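Local coordinates for calreticulin, putative (Trypanosoma cruzi, PDB 5HCF), which probably acts as a chaperone, with a globular domain of legume lectin fold that binds carbohydrates and peptides, at residues V196-S199 with E200-K203; D253-K256 with V257-D260; S93-P96 with E97-H100; I28-G31 with K32-D36. All coordinates share one frame; numbering follows the deposited sequence. Where two conformers were deposited one is given.

Contact 1 of 4, residues V196-S199 with E200-K203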
loop_
_atom_site.group_PDB
_atom_site.type_symbol
_atom_site.label_atom_id
_atom_site.label_comp_id
_atom_site.label_asym_id
_atom_site.label_seq_id
_atom_site.Cartn_x
_atom_site.Cartn_y
_atom_site.Cartn_z
ATOM N N VAL A 196 -12.099 -15.061 -22.564
ATOM C CA VAL A 196 -13.253 -14.455 -21.928
ATOM C C VAL A 196 -12.956 -13.017 -21.550
ATOM O O VAL A 196 -11.934 -12.718 -20.936
ATOM C CB VAL A 196 -13.676 -15.228 -20.675
ATOM C CG1 VAL A 196 -14.816 -14.512 -19.979
ATOM C CG2 VAL A 196 -14.068 -16.647 -21.044
ATOM N N GLU A 197 -13.861 -12.129 -21.928
ATOM C CA GLU A 197 -13.701 -10.708 -21.681
ATOM C C GLU A 197 -14.156 -10.380 -20.263
ATOM O O GLU A 197 -15.153 -10.925 -19.782
ATOM C CB GLU A 197 -14.502 -9.905 -22.711
ATOM C CG GLU A 197 -14.057 -8.474 -22.896
ATOM C CD GLU A 197 -12.828 -8.358 -23.778
ATOM O OE1 GLU A 197 -12.927 -8.658 -24.990
ATOM O OE2 GLU A 197 -11.764 -7.959 -23.256
ATOM N N ASP A 198 -13.424 -9.510 -19.579
ATOM C CA ASP A 198 -13.883 -9.037 -18.283
ATOM C C ASP A 198 -13.789 -7.516 -18.198
ATOM O O ASP A 198 -12.701 -6.949 -18.143
ATOM C CB ASP A 198 -13.088 -9.682 -17.153
ATOM C CG ASP A 198 -13.731 -9.459 -15.793
ATOM O OD1 ASP A 198 -14.663 -8.629 -15.701
ATOM O OD2 ASP A 198 -13.312 -10.117 -14.819
ATOM N N SER A 199 -14.939 -6.860 -18.180
ATOM C CA SER A 199 -14.975 -5.411 -18.079
ATOM C C SER A 199 -14.899 -4.959 -16.626
ATOM O O SER A 199 -14.852 -3.763 -16.349
ATOM C CB SER A 199 -16.245 -4.864 -18.728
ATOM O OG SER A 199 -17.397 -5.311 -18.035
ATOM N N GLU A 200 -14.873 -5.918 -15.702
ATOM C CA GLU A 200 -14.863 -5.606 -14.275
ATOM C C GLU A 200 -13.599 -6.092 -13.566
ATOM O O GLU A 200 -13.646 -6.461 -12.394
ATOM C CB GLU A 200 -16.097 -6.207 -13.584
ATOM C CG GLU A 200 -17.432 -5.722 -14.132
ATOM C CD GLU A 200 -18.623 -6.251 -13.343
ATOM O OE1 GLU A 200 -18.571 -7.417 -12.887
ATOM O OE2 GLU A 200 -19.608 -5.496 -13.174
ATOM N N LEU A 201 -12.475 -6.092 -14.275
ATOM C CA LEU A 201 -11.188 -6.388 -13.655
ATOM C C LEU A 201 -10.935 -5.459 -12.480
ATOM O O LEU A 201 -10.492 -5.885 -11.413
ATOM C CB LEU A 201 -10.053 -6.258 -14.672
ATOM C CG LEU A 201 -10.010 -7.275 -15.812
ATOM C CD1 LEU A 201 -8.863 -6.957 -16.757
ATOM C CD2 LEU A 201 -9.898 -8.700 -15.271
ATOM N N HIS A 202 -11.219 -4.179 -12.690
ATOM C CA HIS A 202 -10.994 -3.149 -11.677
ATOM C C HIS A 202 -11.839 -3.347 -10.423
ATOM O O HIS A 202 -11.450 -2.928 -9.335
ATOM C CB HIS A 202 -11.292 -1.771 -12.264
ATOM C CG HIS A 202 -12.749 -1.432 -12.280
ATOM N ND1 HIS A 202 -13.377 -0.789 -11.235
ATOM C CD2 HIS A 202 -13.712 -1.673 -13.203
ATOM C CE1 HIS A 202 -14.656 -0.632 -11.520
ATOM N NE2 HIS A 202 -14.885 -1.161 -12.709
ATOM N N LYS A 203 -12.994 -3.988 -10.583
ATOM C CA LYS A 203 -13.975 -4.084 -9.507
ATOM C C LYS A 203 -13.620 -5.093 -8.430
ATOM O O LYS A 203 -13.183 -6.206 -8.712
ATOM C CB LYS A 203 -15.345 -4.421 -10.099
ATOM C CG LYS A 203 -16.513 -4.293 -9.141
ATOM C CD LYS A 203 -17.776 -4.831 -9.801
ATOM C CE LYS A 203 -17.780 -6.361 -9.819
ATOM N NZ LYS A 203 -18.308 -7.019 -8.597
#

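Contact 2 of 4, residues D253-K256 with V257-D260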
loop_
_atom_site.group_PDB
_atom_site.type_symbol
_atom_site.label_atom_id
_atom_site.label_comp_id
_atom_site.label_asym_id
_atom_site.label_seq_id
_atom_site.Cartn_x
_atom_site.Cartn_y
_atom_site.Cartn_z
ATOM N N ASP A 253 15.304 19.001 5.782
ATOM C CA ASP A 253 16.184 19.834 6.597
ATOM C C ASP A 253 16.436 19.186 7.954
ATOM O O ASP A 253 17.528 19.297 8.519
ATOM C CB ASP A 253 15.592 21.234 6.781
ATOM C CG ASP A 253 15.577 22.036 5.492
ATOM O OD1 ASP A 253 16.205 21.594 4.504
ATOM O OD2 ASP A 253 14.935 23.108 5.465
ATOM N N ALA A 254 15.422 18.500 8.469
ATOM C CA ALA A 254 15.565 17.759 9.713
ATOM C C ALA A 254 16.546 16.606 9.525
ATOM O O ALA A 254 17.353 16.313 10.409
ATOM C CB ALA A 254 14.220 17.246 10.188
ATOM N N LEU A 255 16.465 15.954 8.368
ATOM C CA LEU A 255 17.383 14.869 8.033
ATOM C C LEU A 255 18.830 15.348 7.924
ATOM O O LEU A 255 19.746 14.677 8.400
ATOM C CB LEU A 255 16.965 14.192 6.727
ATOM C CG LEU A 255 17.908 13.077 6.263
ATOM C CD1 LEU A 255 17.974 11.938 7.277
ATOM C CD2 LEU A 255 17.490 12.570 4.895
ATOM N N LYS A 256 19.039 16.509 7.313
ATOM C CA LYS A 256 20.392 17.036 7.181
ATOM C C LYS A 256 20.969 17.408 8.534
ATOM O O LYS A 256 22.167 17.262 8.768
ATOM C CB LYS A 256 20.437 18.256 6.259
ATOM C CG LYS A 256 21.835 18.876 6.181
ATOM C CD LYS A 256 21.938 19.971 5.131
ATOM C CE LYS A 256 23.305 20.659 5.174
ATOM N NZ LYS A 256 24.453 19.754 4.877
ATOM N N VAL A 257 20.112 17.900 9.419
ATOM C CA VAL A 257 20.545 18.263 10.757
ATOM C C VAL A 257 21.046 17.039 11.513
ATOM O O VAL A 257 22.114 17.076 12.127
ATOM C CB VAL A 257 19.415 18.925 11.557
ATOM C CG1 VAL A 257 19.787 18.991 13.032
ATOM C CG2 VAL A 257 19.124 20.318 11.005
ATOM N N MET A 258 20.271 15.957 11.466
ATOM C CA MET A 258 20.687 14.693 12.067
ATOM C C MET A 258 21.830 13.997 11.309
ATOM O O MET A 258 22.252 12.908 11.686
ATOM C CB MET A 258 19.496 13.734 12.149
ATOM C CG MET A 258 19.776 12.460 12.936
ATOM S SD MET A 258 18.665 11.107 12.515
ATOM C CE MET A 258 19.547 10.419 11.114
ATOM N N GLU A 259 22.335 14.614 10.247
ATOM C CA GLU A 259 23.410 13.997 9.470
ATOM C C GLU A 259 24.684 14.832 9.516
ATOM O O GLU A 259 25.765 14.362 9.156
ATOM C CB GLU A 259 22.980 13.774 8.019
ATOM C CG GLU A 259 22.100 12.553 7.809
ATOM C CD GLU A 259 21.816 12.292 6.343
ATOM O OE1 GLU A 259 22.245 13.109 5.501
ATOM O OE2 GLU A 259 21.187 11.257 6.031
ATOM N N ASP A 260 24.545 16.074 9.967
ATOM C CA ASP A 260 25.680 16.967 10.155
ATOM C C ASP A 260 26.339 16.650 11.489
ATOM O O ASP A 260 27.530 16.901 11.679
ATOM C CB ASP A 260 25.234 18.425 10.064
ATOM C CG ASP A 260 24.942 18.844 8.639
ATOM O OD1 ASP A 260 25.241 18.047 7.727
ATOM O OD2 ASP A 260 24.411 19.956 8.429
#

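Contact 3 of 4, residues S93-P96 with E97-H100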
loop_
_atom_site.group_PDB
_atom_site.type_symbol
_atom_site.label_atom_id
_atom_site.label_comp_id
_atom_site.label_asym_id
_atom_site.label_seq_id
_atom_site.Cartn_x
_atom_site.Cartn_y
_atom_site.Cartn_z
ATOM N N SER A 93 -14.449 -9.042 4.125
ATOM C CA SER A 93 -14.801 -9.486 5.476
ATOM C C SER A 93 -13.819 -10.491 6.072
ATOM O O SER A 93 -13.589 -11.561 5.510
ATOM C CB SER A 93 -16.202 -10.090 5.482
ATOM O OG SER A 93 -16.603 -10.380 6.807
ATOM N N MET A 94 -13.241 -10.130 7.215
ATOM C CA MET A 94 -12.309 -11.005 7.916
ATOM C C MET A 94 -12.359 -10.798 9.427
ATOM O O MET A 94 -12.890 -9.801 9.904
ATOM C CB MET A 94 -10.890 -10.767 7.415
ATOM C CG MET A 94 -10.404 -9.361 7.684
ATOM S SD MET A 94 -8.612 -9.240 7.635
ATOM C CE MET A 94 -8.201 -10.092 9.148
ATOM N N ASP A 95 -11.771 -11.728 10.172
ATOM C CA ASP A 95 -11.628 -11.585 11.617
ATOM C C ASP A 95 -10.246 -11.033 11.936
ATOM O O ASP A 95 -9.248 -11.732 11.771
ATOM C CB ASP A 95 -11.838 -12.936 12.314
ATOM C CG ASP A 95 -11.844 -12.832 13.837
ATOM O OD1 ASP A 95 -11.333 -11.833 14.391
ATOM O OD2 ASP A 95 -12.350 -13.774 14.488
ATOM N N PRO A 96 -10.187 -9.779 12.410
ATOM C CA PRO A 96 -8.921 -9.098 12.717
ATOM C C PRO A 96 -7.990 -9.859 13.669
ATOM O O PRO A 96 -6.770 -9.706 13.559
ATOM C CB PRO A 96 -9.384 -7.785 13.362
ATOM C CG PRO A 96 -10.746 -7.554 12.805
ATOM C CD PRO A 96 -11.356 -8.917 12.651
ATOM N N GLU A 97 -8.543 -10.669 14.569
ATOM C CA GLU A 97 -7.734 -11.394 15.550
ATOM C C GLU A 97 -7.045 -12.630 14.966
ATOM O O GLU A 97 -6.076 -13.134 15.542
ATOM C CB GLU A 97 -8.581 -11.782 16.765
ATOM C CG GLU A 97 -9.004 -10.587 17.603
ATOM C CD GLU A 97 -9.647 -10.985 18.915
ATOM O OE1 GLU A 97 -9.802 -12.201 19.164
ATOM O OE2 GLU A 97 -9.993 -10.076 19.699
ATOM N N LYS A 98 -7.542 -13.118 13.833
ATOM C CA LYS A 98 -6.887 -14.228 13.146
ATOM C C LYS A 98 -6.249 -13.729 11.862
ATOM O O LYS A 98 -5.952 -14.511 10.959
ATOM C CB LYS A 98 -7.851 -15.366 12.836
ATOM C CG LYS A 98 -8.526 -15.987 14.040
ATOM C CD LYS A 98 -9.571 -16.980 13.565
ATOM C CE LYS A 98 -10.341 -17.592 14.722
ATOM N NZ LYS A 98 -11.173 -18.739 14.234
ATOM N N PHE A 99 -6.037 -12.420 11.791
ATOM C CA PHE A 99 -5.441 -11.801 10.622
ATOM C C PHE A 99 -3.972 -12.183 10.505
ATOM O O PHE A 99 -3.191 -11.986 11.432
ATOM C CB PHE A 99 -5.587 -10.283 10.702
ATOM C CG PHE A 99 -4.896 -9.544 9.591
ATOM C CD1 PHE A 99 -5.006 -9.969 8.276
ATOM C CD2 PHE A 99 -4.138 -8.416 9.867
ATOM C CE1 PHE A 99 -4.370 -9.283 7.259
ATOM C CE2 PHE A 99 -3.502 -7.727 8.855
ATOM C CZ PHE A 99 -3.618 -8.159 7.549
ATOM N N HIS A 100 -3.598 -12.733 9.357
ATOM C CA HIS A 100 -2.208 -13.100 9.120
ATOM C C HIS A 100 -1.925 -13.160 7.625
ATOM O O HIS A 100 -2.800 -12.862 6.803
ATOM C CB HIS A 100 -1.876 -14.437 9.787
ATOM C CG HIS A 100 -2.619 -15.603 9.211
ATOM N ND1 HIS A 100 -3.986 -15.745 9.320
ATOM C CD2 HIS A 100 -2.183 -16.683 8.518
ATOM C CE1 HIS A 100 -4.360 -16.859 8.717
ATOM N NE2 HIS A 100 -3.285 -17.447 8.222
#

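Contact 4 of 4, residues I28-G31 with K32-D36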
loop_
_atom_site.group_PDB
_atom_site.type_symbol
_atom_site.label_atom_id
_atom_site.label_comp_id
_atom_site.label_asym_id
_atom_site.label_seq_id
_atom_site.Cartn_x
_atom_site.Cartn_y
_atom_site.Cartn_z
ATOM N N ILE A 28 2.378 5.152 18.400
ATOM C CA ILE A 28 2.260 6.422 17.705
ATOM C C ILE A 28 3.514 7.240 17.996
ATOM O O ILE A 28 3.853 7.470 19.158
ATOM C CB ILE A 28 1.000 7.197 18.142
ATOM C CG1 ILE A 28 -0.267 6.392 17.822
ATOM C CG2 ILE A 28 0.969 8.578 17.503
ATOM C CD1 ILE A 28 -0.420 6.012 16.357
ATOM N N SER A 29 4.198 7.685 16.948
ATOM C CA SER A 29 5.481 8.362 17.118
ATOM C C SER A 29 5.919 9.112 15.865
ATOM O O SER A 29 5.528 8.763 14.751
ATOM C CB SER A 29 6.561 7.354 17.514
ATOM O OG SER A 29 7.841 7.811 17.116
ATOM N N ALA A 30 6.736 10.144 16.063
ATOM C CA ALA A 30 7.255 10.953 14.966
ATOM C C ALA A 30 8.646 10.514 14.503
ATOM O O ALA A 30 9.175 11.055 13.533
ATOM C CB ALA A 30 7.272 12.417 15.364
ATOM N N GLY A 31 9.251 9.564 15.211
ATOM C CA GLY A 31 10.562 9.053 14.837
ATOM C C GLY A 31 11.723 9.825 15.442
ATOM O O GLY A 31 11.509 10.793 16.171
ATOM N N LYS A 32 12.953 9.401 15.145
ATOM C CA LYS A 32 14.144 10.105 15.632
ATOM C C LYS A 32 14.277 11.523 15.088
ATOM O O LYS A 32 14.715 12.425 15.803
ATOM C CB LYS A 32 15.424 9.348 15.275
ATOM C CG LYS A 32 15.556 7.955 15.840
ATOM C CD LYS A 32 16.994 7.489 15.670
ATOM C CE LYS A 32 17.385 7.528 14.196
ATOM N NZ LYS A 32 18.706 6.903 13.925
ATOM N N PHE A 33 13.912 11.716 13.825
ATOM C CA PHE A 33 13.868 13.052 13.242
ATOM C C PHE A 33 12.551 13.243 12.502
ATOM O O PHE A 33 11.963 12.281 12.012
ATOM C CB PHE A 33 15.051 13.276 12.296
ATOM C CG PHE A 33 14.938 12.529 11.002
ATOM C CD1 PHE A 33 15.270 11.189 10.931
ATOM C CD2 PHE A 33 14.501 13.169 9.856
ATOM C CE1 PHE A 33 15.162 10.499 9.745
ATOM C CE2 PHE A 33 14.393 12.482 8.663
ATOM C CZ PHE A 33 14.725 11.146 8.608
ATOM N N TYR A 34 12.086 14.484 12.422
ATOM C CA TYR A 34 10.761 14.753 11.877
ATOM C C TYR A 34 10.616 16.193 11.391
ATOM O O TYR A 34 11.261 17.105 11.914
ATOM C CB TYR A 34 9.698 14.454 12.934
ATOM C CG TYR A 34 10.087 14.958 14.303
ATOM C CD1 TYR A 34 9.924 16.296 14.641
ATOM C CD2 TYR A 34 10.638 14.106 15.251
ATOM C CE1 TYR A 34 10.287 16.768 15.883
ATOM C CE2 TYR A 34 11.006 14.573 16.501
ATOM C CZ TYR A 34 10.827 15.905 16.809
ATOM O OH TYR A 34 11.187 16.384 18.049
ATOM N N ALA A 35 9.767 16.386 10.386
ATOM C CA ALA A 35 9.438 17.720 9.899
ATOM C C ALA A 35 8.641 18.502 10.944
ATOM O O ALA A 35 8.812 19.712 11.098
ATOM C CB ALA A 35 8.663 17.633 8.592
ATOM N N ASP A 36 7.776 17.801 11.668
ATOM C CA ASP A 36 6.929 18.435 12.672
ATOM C C ASP A 36 6.604 17.434 13.780
ATOM O O ASP A 36 6.170 16.320 13.506
ATOM C CB ASP A 36 5.649 18.972 12.025
ATOM C CG ASP A 36 4.755 19.703 13.008
ATOM O OD1 ASP A 36 4.115 19.038 13.851
ATOM O OD2 ASP A 36 4.691 20.949 12.935
#

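Contact 1 of 4, residues V196-S199 with E200-K203
D198 turns its carboxylate forward onto the backbone N of E200 in an Asx turn, a local contact in the long loop that runs from helix 172-175 to strand 208-217 of this legume lectin fold. The backbone N of E200 donates to D198 OD1 over 2.7 Å at an N-H...O angle of 153°, reaching the oxygen from above the carboxylate plane, 42° out of it. Aspartate suits the position because its short side chain can reach an amide two residues ahead. With CG anti to its backbone N (chi1 -167°), the group swings forward along the chain to that amide. Its second oxygen, OD2, is hydrogen-bonded to the hydroxyl of Y126, so the two carboxylate oxygens have separate tasks, one shaping the turn and the other fixing it to strand 117-126. Directly after the Asx turn the chain bends again, as K203 N bonds to E200 O at 3.1 Å in a beta turn. L201, buried among L172, L178 and L179, suits this inner side by being wholly apolar. E200 points its extended chain outward, where a charged end can stay solvated. The side chains of L201 and D198 pass each other at a slant, with L201 CD2 lying 3.8 Å from D198 CB. L201 CG, nearer the backbone, sits 3.6 Å from D198 O.

Contact 2 of 4, residues D253-K256 with V257-D260
K256 and D260, one helical turn apart on the C-terminal helix 248-260, meet at their ends on its exposed side. The lysine chain leaves with CG anti to the backbone N and runs extended as far as CE, then bends at the last torsion (chi4 62°), which carries NZ across to the carboxylate. There NZ lies 3.4 Å from D260 OD1 in a weak hydrogen bond that is part of a salt bridge, while the lysine methylene CE rests 3.5 Å from D260 OD2. D260 has CG anti to its own carbonyl carbon (chi1 -74°), which lays the carboxylate back over the preceding turn.

L255 and E259 repeat the four-residue spacing with different chemistry. The two side chains cross at a slant, and E259 OE2 comes 3.5 Å from L255 CD1, so the carboxylate lies against a methyl group. L255 also approaches M258 loosely, CD1 to CE at 4.4 Å. Both apolar residues suit the inner face of the helix, where they pack on F33.

The backbone beneath is regular at first: V257 N bonds to D253 O and M258 N to A254 O, each at 3.1 Å. Further on, K256 O receives two weak bonds, from E259 N and D260 N.

D260 OD1 lies 3.3 Å from K256 O, two acceptors side by side. The positive charge of K256 probably offsets that proximity, yet the long, exposed ion pair is likely to add only modestly to the stability of the helix.

Contact 3 of 4, residues S93-P96 with E97-H100
M94 meets F99 in a Met-aromatic contact. The sulfur SD stands 4.5 Å from the centroid of the F99 ring, 40° off its normal, and is nearest to CD1 at 3.7 Å. The methionine chain bends at chi3 (-72°), which turns its methyl toward the phenylalanine; the exact fit there is doubtful, because CE is modelled implausibly close to F99 CB. F99 is buried, with strands 50-62 and 208-217 also touching its side chain, a setting that suits a large apolar ring.

The polar bonds centre on D95. Its OD1 accepts from E97 N at 3.0 Å, the donor standing above the carboxylate plane, and its carbonyl O accepts from K98 N, also at 3.0 Å. P96 suits its place as the first of the two central residues of the D95-K98 turn: it has no N-H to satisfy, and its ring restrains phi to a value the turn needs. A weak bond from F99 N to P96 O, 3.3 Å, carries the bend onward. H100 ND1 then binds K98 O at 2.8 Å, with that oxygen at the edge of the imidazole, in its plane.

The two bonds of D95 make an Asx turn overlapping a beta turn, here within the loop joining strands 83-91 and 107-114 of the lectin sandwich.

Contact 4 of 4, residues I28-G31 with K32-D36
Y34 overlaps the methyl group of A30, whose CB lies 3.8 Å from ring atom CD2 and 3.9 Å from CG, approaching the ring obliquely. The small alanine suits this spot because the ring can come down almost onto the backbone. The aromatic edge is used as well: G31 O sits near the ring plane, 3.5 Å from Y34 CD2, where the polarised C-H of the ring meets a carbonyl oxygen. Y34 adopts a chi1 of 43°, with CG between its backbone N and carbonyl carbon, and this stands the ring up beside the A30-G31 peptide. Its CB also touches A30 O at 3.5 Å.

The bend occurs where strand 26-29 of the antiparallel sheet runs out into the loop leading to strand 42-45. An ST turn opens it: S29 OG accepts from G31 N at 2.9 Å, a bond that a short hydroxyl side chain is well placed to make with the amide two residues on. G31 follows with phi 89° and psi 180°, a conformation in which a side chain would be jammed against A30 O, and this explains the glycine.

Beyond the bend, K32 directs its long chain outward, and its backbone N is bonded to E78. F33 also points away from 28-31, but into the protein, where it is buried, with K76 in a cation-pi interaction and L255 and M258 of helix 248-260 against it. The backbone N of D36, which donates to S40 OG, lies at the edge of the Y34 ring, in its plane.

In the fold
Contacts 2 and 4 form the one touching pair, with centres about 13 Å apart. F33 of 32-36 is wedged against the C-terminal helix, its CZ 3.6 Å from L255 CD1 and its CD1 3.7 Å from M258 SD, while A254 CB meets Y34 O at 3.4 Å, so the loop after strand 26-29 packs against the helix. Contact 1 lies on the opposite side of the chain's centre, its centre about 48 Å from that of contact 2. Contact 3 comes within about 13 Å of contact 1 and 16 Å of contact 4, nearest atoms. It lies in the connection between strands 83-91 and 107-114, whose far ends are joined by the C83-C114 disulfide.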